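Local coordinates for protein probable porin (Pseudomonas aeruginosa, PDB 4FSP) that probably forms a beta-barrel channel of the OprD family in the outer membrane, through which small solutes would pass, at residues Arg205-Pro208 with Asp209-Gly212; Phe293-Leu296 with Glu297-Pro301. All coordinates share one frame; numbering follows the deposited sequence.

How the contacts relate
Both contacts are tight reversals of the chain, but they serve different parts of the barrel. Contact 1 closes the hairpin between strands 193-205 and 210-219 at the rim of the barrel wall, its centre about 22 Å from the centre of the chain, with a C8E detergent molecule beside Ile-206 and Gly-212. Contact 2 sits in the long loop after strand 278-288 that folds inward, about 9 Å from the chain centre. The centres of contact 1 and contact 2 are about 27 Å apart; the nearest atoms of contact 1 and contact 2 are about 16 Å apart. Contact 1 thus lies at the surface, and contact 2 among the interior loops, where inward-folded segments narrow the channel in OprD-family porins, probably here as well.

Contact 1 of 2, residues Arg205-Pro208 with Asp209-Gly212; sequences RIAP and DWTG. With C8E ((hydroxyethyloxy)tri(ethyloxy)octane), chain J.
Trp-210 O receives two backbone N-H groups at once, Ile-206 N at 2.8 Å and Ala-207 N at 3.3 Å, both from the same face of its carbonyl plane. Two residues opposite one make this a classic beta bulge. In return Trp-210 N bonds to Ala-207 O at 2.9 Å, closing a type I turn from Ala-207 to Trp-210.

The side-chain polar contacts come from Arg-205. Its chain bends at chi2 (-76°) and again at chi3 (-80°), which folds the guanidinium back so that its edge meets the turn. Arg-205 NH2 bonds to Pro-208 O at 2.8 Å, with the oxygen close to the guanidinium plane, while NH1 adds a weak bond to the same oxygen and another weak one, 3.3 Å long, to Thr-211 OG1. The turn is thus tied by a side chain as well as by its backbone.

Among the apolar groups, Ile-206 reaches along the strand with CD1, which stops 3.5 Å from Gly-212 N, and its CB meets Trp-210 CB at 4.1 Å. Ile-206 CG2 lies 3.8 Å from C8E O9, so this side of the hairpin faces detergent.

The hairpin joins strands 193-205 and 210-219; backbone bonds from Asp-209 and Thr-211 continue into strand 223-235, whose Leu-230 packs on both Ile-206 and Trp-210.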
ATOM      1  N   ARG A 205     -13.664  -5.961  14.901  1.00 30.60           N
ATOM      2  CA  ARG A 205     -14.438  -7.038  14.300  1.00 37.76           C
ATOM      3  C   ARG A 205     -15.869  -6.894  14.783  1.00 34.41           C
ATOM      4  O   ARG A 205     -16.175  -7.212  15.930  1.00 43.17           O
ATOM      5  CB  ARG A 205     -13.887  -8.405  14.711  1.00 44.64           C
ATOM      6  CG  ARG A 205     -12.420  -8.597  14.403  1.00 60.49           C
ATOM      7  CD  ARG A 205     -12.181  -8.853  12.918  1.00 72.86           C
ATOM      8  NE  ARG A 205     -12.456 -10.237  12.523  1.00 77.70           N
ATOM      9  CZ  ARG A 205     -13.498 -10.616  11.786  1.00 68.41           C
ATOM     10  NH1 ARG A 205     -14.371  -9.715  11.354  1.00 57.38           N
ATOM     11  NH2 ARG A 205     -13.660 -11.897  11.472  1.00 67.71           N
ATOM     12  N   ILE A 206     -16.744  -6.395  13.922  1.00 27.61           N
ATOM     13  CA  ILE A 206     -18.131  -6.189  14.306  1.00 27.60           C
ATOM     14  C   ILE A 206     -18.862  -7.519  14.324  1.00 34.83           C
ATOM     15  O   ILE A 206     -19.728  -7.768  15.156  1.00 40.50           O
ATOM     16  CB  ILE A 206     -18.833  -5.269  13.299  1.00 26.43           C
ATOM     17  CG1 ILE A 206     -18.128  -3.911  13.260  1.00 29.49           C
ATOM     18  CG2 ILE A 206     -20.315  -5.126  13.632  1.00 31.31           C
ATOM     19  CD1 ILE A 206     -18.271  -3.185  11.940  1.00 27.31           C
ATOM     20  N   ALA A 207     -18.518  -8.358  13.362  1.00 34.10           N
ATOM     21  CA  ALA A 207     -19.125  -9.662  13.191  1.00 33.88           C
ATOM     22  C   ALA A 207     -18.142 -10.383  12.292  1.00 43.53           C
ATOM     23  O   ALA A 207     -17.253  -9.742  11.728  1.00 45.62           O
ATOM     24  CB  ALA A 207     -20.487  -9.531  12.525  1.00 33.97           C
ATOM     25  N   PRO A 208     -18.271 -11.710  12.168  1.00 49.00           N
ATOM     26  CA  PRO A 208     -17.209 -12.434  11.460  1.00 47.75           C
ATOM     27  C   PRO A 208     -16.933 -11.942  10.032  1.00 46.83           C
ATOM     28  O   PRO A 208     -15.781 -11.981   9.600  1.00 49.97           O
ATOM     29  CB  PRO A 208     -17.693 -13.892  11.476  1.00 51.90           C
ATOM     30  CG  PRO A 208     -19.102 -13.864  12.034  1.00 55.42           C
ATOM     31  CD  PRO A 208     -19.222 -12.620  12.833  1.00 49.14           C
ATOM     32  N   ASP A 209     -17.951 -11.456   9.331  1.00 45.43           N
ATOM     33  CA  ASP A 209     -17.746 -10.930   7.981  1.00 48.95           C
ATOM     34  C   ASP A 209     -17.674  -9.393   7.909  1.00 42.71           C
ATOM     35  O   ASP A 209     -17.665  -8.829   6.816  1.00 40.02           O
ATOM     36  CB  ASP A 209     -18.868 -11.419   7.059  1.00 53.58           C
ATOM     37  CG  ASP A 209     -18.836 -12.918   6.838  1.00 51.51           C
ATOM     38  OD1 ASP A 209     -17.738 -13.461   6.575  1.00 52.83           O
ATOM     39  OD2 ASP A 209     -19.912 -13.546   6.930  1.00 50.36           O
ATOM     40  N   TRP A 210     -17.651  -8.720   9.059  1.00 33.51           N
ATOM     41  CA  TRP A 210     -17.687  -7.253   9.082  1.00 27.91           C
ATOM     42  C   TRP A 210     -16.640  -6.628   9.981  1.00 27.60           C
ATOM     43  O   TRP A 210     -16.486  -7.009  11.151  1.00 35.39           O
ATOM     44  CB  TRP A 210     -19.086  -6.744   9.463  1.00 29.16           C
ATOM     45  CG  TRP A 210     -20.090  -7.124   8.443  1.00 35.36           C
ATOM     46  CD1 TRP A 210     -20.757  -8.307   8.359  1.00 35.68           C
ATOM     47  CD2 TRP A 210     -20.513  -6.335   7.315  1.00 27.36           C
ATOM     48  NE1 TRP A 210     -21.584  -8.299   7.260  1.00 34.69           N
ATOM     49  CE2 TRP A 210     -21.453  -7.108   6.605  1.00 32.92           C
ATOM     50  CE3 TRP A 210     -20.190  -5.063   6.851  1.00 30.56           C
ATOM     51  CZ2 TRP A 210     -22.078  -6.637   5.447  1.00 31.61           C
ATOM     52  CZ3 TRP A 210     -20.806  -4.602   5.698  1.00 39.16           C
ATOM     53  CH2 TRP A 210     -21.742  -5.388   5.012  1.00 35.59           C
ATOM     54  N   THR A 211     -15.933  -5.648   9.434  1.00 22.13           N
ATOM     55  CA  THR A 211     -14.914  -4.940  10.192  1.00 27.05           C
ATOM     56  C   THR A 211     -15.039  -3.434   9.966  1.00 30.20           C
ATOM     57  O   THR A 211     -15.223  -2.972   8.833  1.00 29.11           O
ATOM     58  CB  THR A 211     -13.499  -5.412   9.757  1.00 34.14           C
ATOM     59  OG1 THR A 211     -13.384  -6.818  10.002  1.00 36.87           O
ATOM     60  CG2 THR A 211     -12.421  -4.691  10.555  1.00 40.16           C
ATOM     61  N   GLY A 212     -14.945  -2.670  11.047  1.00 25.89           N
ATOM     62  CA  GLY A 212     -14.941  -1.223  10.956  1.00 26.45           C
ATOM     63  C   GLY A 212     -13.619  -0.688  11.465  1.00 29.90           C
ATOM     64  O   GLY A 212     -13.064  -1.228  12.429  1.00 28.49           O
TER
HETATM   65  C1  C8E J 409     -14.132   2.680  13.955  1.00 35.11           C
HETATM   66  C2  C8E J 409     -14.926   1.702  14.803  1.00 37.41           C
HETATM   67  C3  C8E J 409     -15.989   1.139  13.866  1.00 47.05           C
HETATM   68  C4  C8E J 409     -17.375   1.504  14.379  1.00 48.16           C
HETATM   69  C5  C8E J 409     -18.397   0.623  13.635  1.00 54.18           C
HETATM   70  C6  C8E J 409     -19.292  -0.050  14.692  1.00 50.66           C
HETATM   71  C7  C8E J 409     -20.487  -0.784  14.046  1.00 46.73           C
HETATM   72  C8  C8E J 409     -21.340  -1.279  15.219  1.00 47.85           C
HETATM   73  O9  C8E J 409     -22.416  -2.154  14.804  1.00 52.82           O
HETATM   74  C10 C8E J 409     -22.898  -2.772  16.014  1.00 50.50           C
HETATM   75  C11 C8E J 409     -23.968  -3.799  15.689  1.00 57.44           C
HETATM   76  O12 C8E J 409     -23.607  -4.926  16.520  1.00 64.15           O

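Contact 2 of 2, residues Phe293-Leu296 with Glu297-Pro301; sequences FPYL and EGTDP
Pro-301 lies against one face of the Tyr-295 ring, and this is the tight half of the contact. Pro-301 CB stands 3.4 Å from the ring centroid, only 4° off the normal, a CH-pi contact over the middle of the face. The two side chains run side by side in the same direction, which brings Pro-301 CD to 3.4 Å from Tyr-295 CE2. Tyr-295 holds CG between its backbone N and carbonyl carbon (chi1 54°), a crowded position that turns the ring toward the returning chain. Phe-293 comes in obliquely, its CE2 3.9 Å from Pro-301 CB, so two aromatic rings close on one proline. Phe-182 meets the tyrosine ring with the planes at about 75°.

The reversal itself is a type II turn from Leu-296 to Thr-299, with Gly-298 at its third position, where phi is positive. Leu-296 O takes two bonds: Thr-299 OG1 at 2.7 Å, in the carbonyl plane on a lone pair, and Thr-299 N at 3.2 Å, above that plane. A water accepts from Leu-296 N and donates to Thr-299 OG1, its oxygen 2.9 Å from that OG1.

The opposite character appears at Glu-297, Gly-298 and Asp-300, which are partly exposed. Glu-297 extends its chain from the turn, and little beyond its CB touches 293-296. Asp-300 points away from 293-296, and its backbone bonds to Gln-134, pairing the short strand 299-300 antiparallel with 134-135.

The threonine hydroxyl therefore has both roles filled, donating to a carbonyl of the turn and accepting from a bound water. The buried tyrosine and proline meet by CH-pi and apolar contact, while the tyrosine's own polar end, OH, is hydrogen-bonded to Asp-311.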
ATOM      1  N   PHE A 293      -6.583  14.601  -2.623  1.00 23.34           N
ATOM      2  CA  PHE A 293      -6.334  13.695  -1.522  1.00 20.21           C
ATOM      3  C   PHE A 293      -4.847  13.664  -1.152  1.00 34.39           C
ATOM      4  O   PHE A 293      -4.009  13.274  -1.959  1.00 31.51           O
ATOM      5  CB  PHE A 293      -6.791  12.295  -1.927  1.00 20.21           C
ATOM      6  CG  PHE A 293      -6.629  11.267  -0.841  1.00 27.61           C
ATOM      7  CD1 PHE A 293      -7.573  11.148   0.184  1.00 25.63           C
ATOM      8  CD2 PHE A 293      -5.543  10.416  -0.841  1.00 19.50           C
ATOM      9  CE1 PHE A 293      -7.414  10.198   1.198  1.00 25.51           C
ATOM     10  CE2 PHE A 293      -5.385   9.449   0.166  1.00 20.35           C
ATOM     11  CZ  PHE A 293      -6.317   9.343   1.188  1.00 27.19           C
ATOM     12  N   PRO A 294      -4.518  14.052   0.086  1.00 29.73           N
ATOM     13  CA  PRO A 294      -3.108  14.070   0.477  1.00 26.85           C
ATOM     14  C   PRO A 294      -2.649  12.729   1.021  1.00 25.40           C
ATOM     15  O   PRO A 294      -3.428  11.970   1.635  1.00 25.21           O
ATOM     16  CB  PRO A 294      -3.076  15.099   1.607  1.00 29.58           C
ATOM     17  CG  PRO A 294      -4.409  14.931   2.275  1.00 28.77           C
ATOM     18  CD  PRO A 294      -5.399  14.515   1.174  1.00 27.10           C
ATOM     19  N   TYR A 295      -1.371  12.455   0.783  1.00 21.89           N
ATOM     20  CA  TYR A 295      -0.674  11.281   1.304  1.00 20.96           C
ATOM     21  C   TYR A 295       0.831  11.495   1.185  1.00 20.99           C
ATOM     22  O   TYR A 295       1.267  12.433   0.520  1.00 27.85           O
ATOM     23  CB  TYR A 295      -1.129  10.001   0.596  1.00 19.07           C
ATOM     24  CG  TYR A 295      -1.050   9.967  -0.937  1.00 36.89           C
ATOM     25  CD1 TYR A 295      -1.943  10.689  -1.732  1.00 25.55           C
ATOM     26  CD2 TYR A 295      -0.140   9.134  -1.578  1.00 38.63           C
ATOM     27  CE1 TYR A 295      -1.892  10.611  -3.117  1.00 23.65           C
ATOM     28  CE2 TYR A 295      -0.085   9.053  -2.956  1.00 37.58           C
ATOM     29  CZ  TYR A 295      -0.966   9.784  -3.719  1.00 31.75           C
ATOM     30  OH  TYR A 295      -0.904   9.694  -5.090  1.00 35.08           O
ATOM     31  N   LEU A 296       1.626  10.657   1.841  1.00 27.23           N
ATOM     32  CA  LEU A 296       3.067  10.925   1.930  1.00 34.34           C
ATOM     33  C   LEU A 296       3.821  10.476   0.679  1.00 30.57           C
ATOM     34  O   LEU A 296       3.447   9.484   0.036  1.00 28.43           O
ATOM     35  CB  LEU A 296       3.675  10.233   3.153  1.00 34.94           C
ATOM     36  CG  LEU A 296       3.035  10.567   4.501  1.00 33.88           C
ATOM     37  CD1 LEU A 296       3.562   9.654   5.607  1.00 21.17           C
ATOM     38  CD2 LEU A 296       3.268  12.028   4.835  1.00 29.75           C
ATOM     39  N   GLU A 297       4.878  11.209   0.335  1.00 32.48           N
ATOM     40  CA  GLU A 297       5.862  10.721  -0.627  1.00 35.81           C
ATOM     41  C   GLU A 297       6.337   9.322  -0.227  1.00 35.40           C
ATOM     42  O   GLU A 297       6.549   9.038   0.965  1.00 33.10           O
ATOM     43  CB  GLU A 297       7.080  11.649  -0.672  1.00 29.18           C
ATOM     44  CG  GLU A 297       6.801  13.037  -1.213  1.00 44.19           C
ATOM     45  CD  GLU A 297       8.079  13.817  -1.467  1.00 51.58           C
ATOM     46  OE1 GLU A 297       9.176  13.276  -1.196  1.00 55.12           O
ATOM     47  OE2 GLU A 297       7.997  14.973  -1.940  1.00 56.78           O
ATOM     48  N   GLY A 298       6.510   8.454  -1.218  1.00 31.77           N
ATOM     49  CA  GLY A 298       6.970   7.096  -0.967  1.00 36.60           C
ATOM     50  C   GLY A 298       5.865   6.089  -0.694  1.00 38.77           C
ATOM     51  O   GLY A 298       6.143   4.898  -0.521  1.00 40.63           O
ATOM     52  N   THR A 299       4.618   6.558  -0.658  1.00 30.28           N
ATOM     53  CA  THR A 299       3.479   5.694  -0.335  1.00 27.30           C
ATOM     54  C   THR A 299       2.493   5.642  -1.494  1.00 28.60           C
ATOM     55  O   THR A 299       2.474   6.542  -2.320  1.00 33.28           O
ATOM     56  CB  THR A 299       2.720   6.203   0.935  1.00 31.81           C
ATOM     57  OG1 THR A 299       1.928   7.357   0.609  1.00 28.83           O
ATOM     58  CG2 THR A 299       3.702   6.540   2.068  1.00 26.03           C
ATOM     59  N   ASP A 300       1.683   4.589  -1.559  1.00 22.96           N
ATOM     60  CA  ASP A 300       0.479   4.603  -2.383  1.00 26.74           C
ATOM     61  C   ASP A 300      -0.686   5.137  -1.547  1.00 35.35           C
ATOM     62  O   ASP A 300      -0.777   4.852  -0.335  1.00 28.94           O
ATOM     63  CB  ASP A 300       0.108   3.189  -2.843  1.00 30.22           C
ATOM     64  CG  ASP A 300       1.079   2.619  -3.844  1.00 26.41           C
ATOM     65  OD1 ASP A 300       1.891   3.375  -4.416  1.00 24.82           O
ATOM     66  OD2 ASP A 300       1.012   1.397  -4.073  1.00 33.00           O
ATOM     67  N   PRO A 301      -1.591   5.896  -2.189  1.00 31.58           N
ATOM     68  CA  PRO A 301      -2.763   6.406  -1.468  1.00 25.64           C
ATOM     69  C   PRO A 301      -3.751   5.268  -1.207  1.00 25.66           C
ATOM     70  O   PRO A 301      -3.986   4.449  -2.096  1.00 24.89           O
ATOM     71  CB  PRO A 301      -3.366   7.403  -2.455  1.00 22.24           C
ATOM     72  CG  PRO A 301      -3.010   6.785  -3.851  1.00 23.82           C
ATOM     73  CD  PRO A 301      -1.675   6.107  -3.652  1.00 26.76           C
TER
HETATM   74  O   HOH W   1       0.630   8.270   3.017  1.00 25.00           O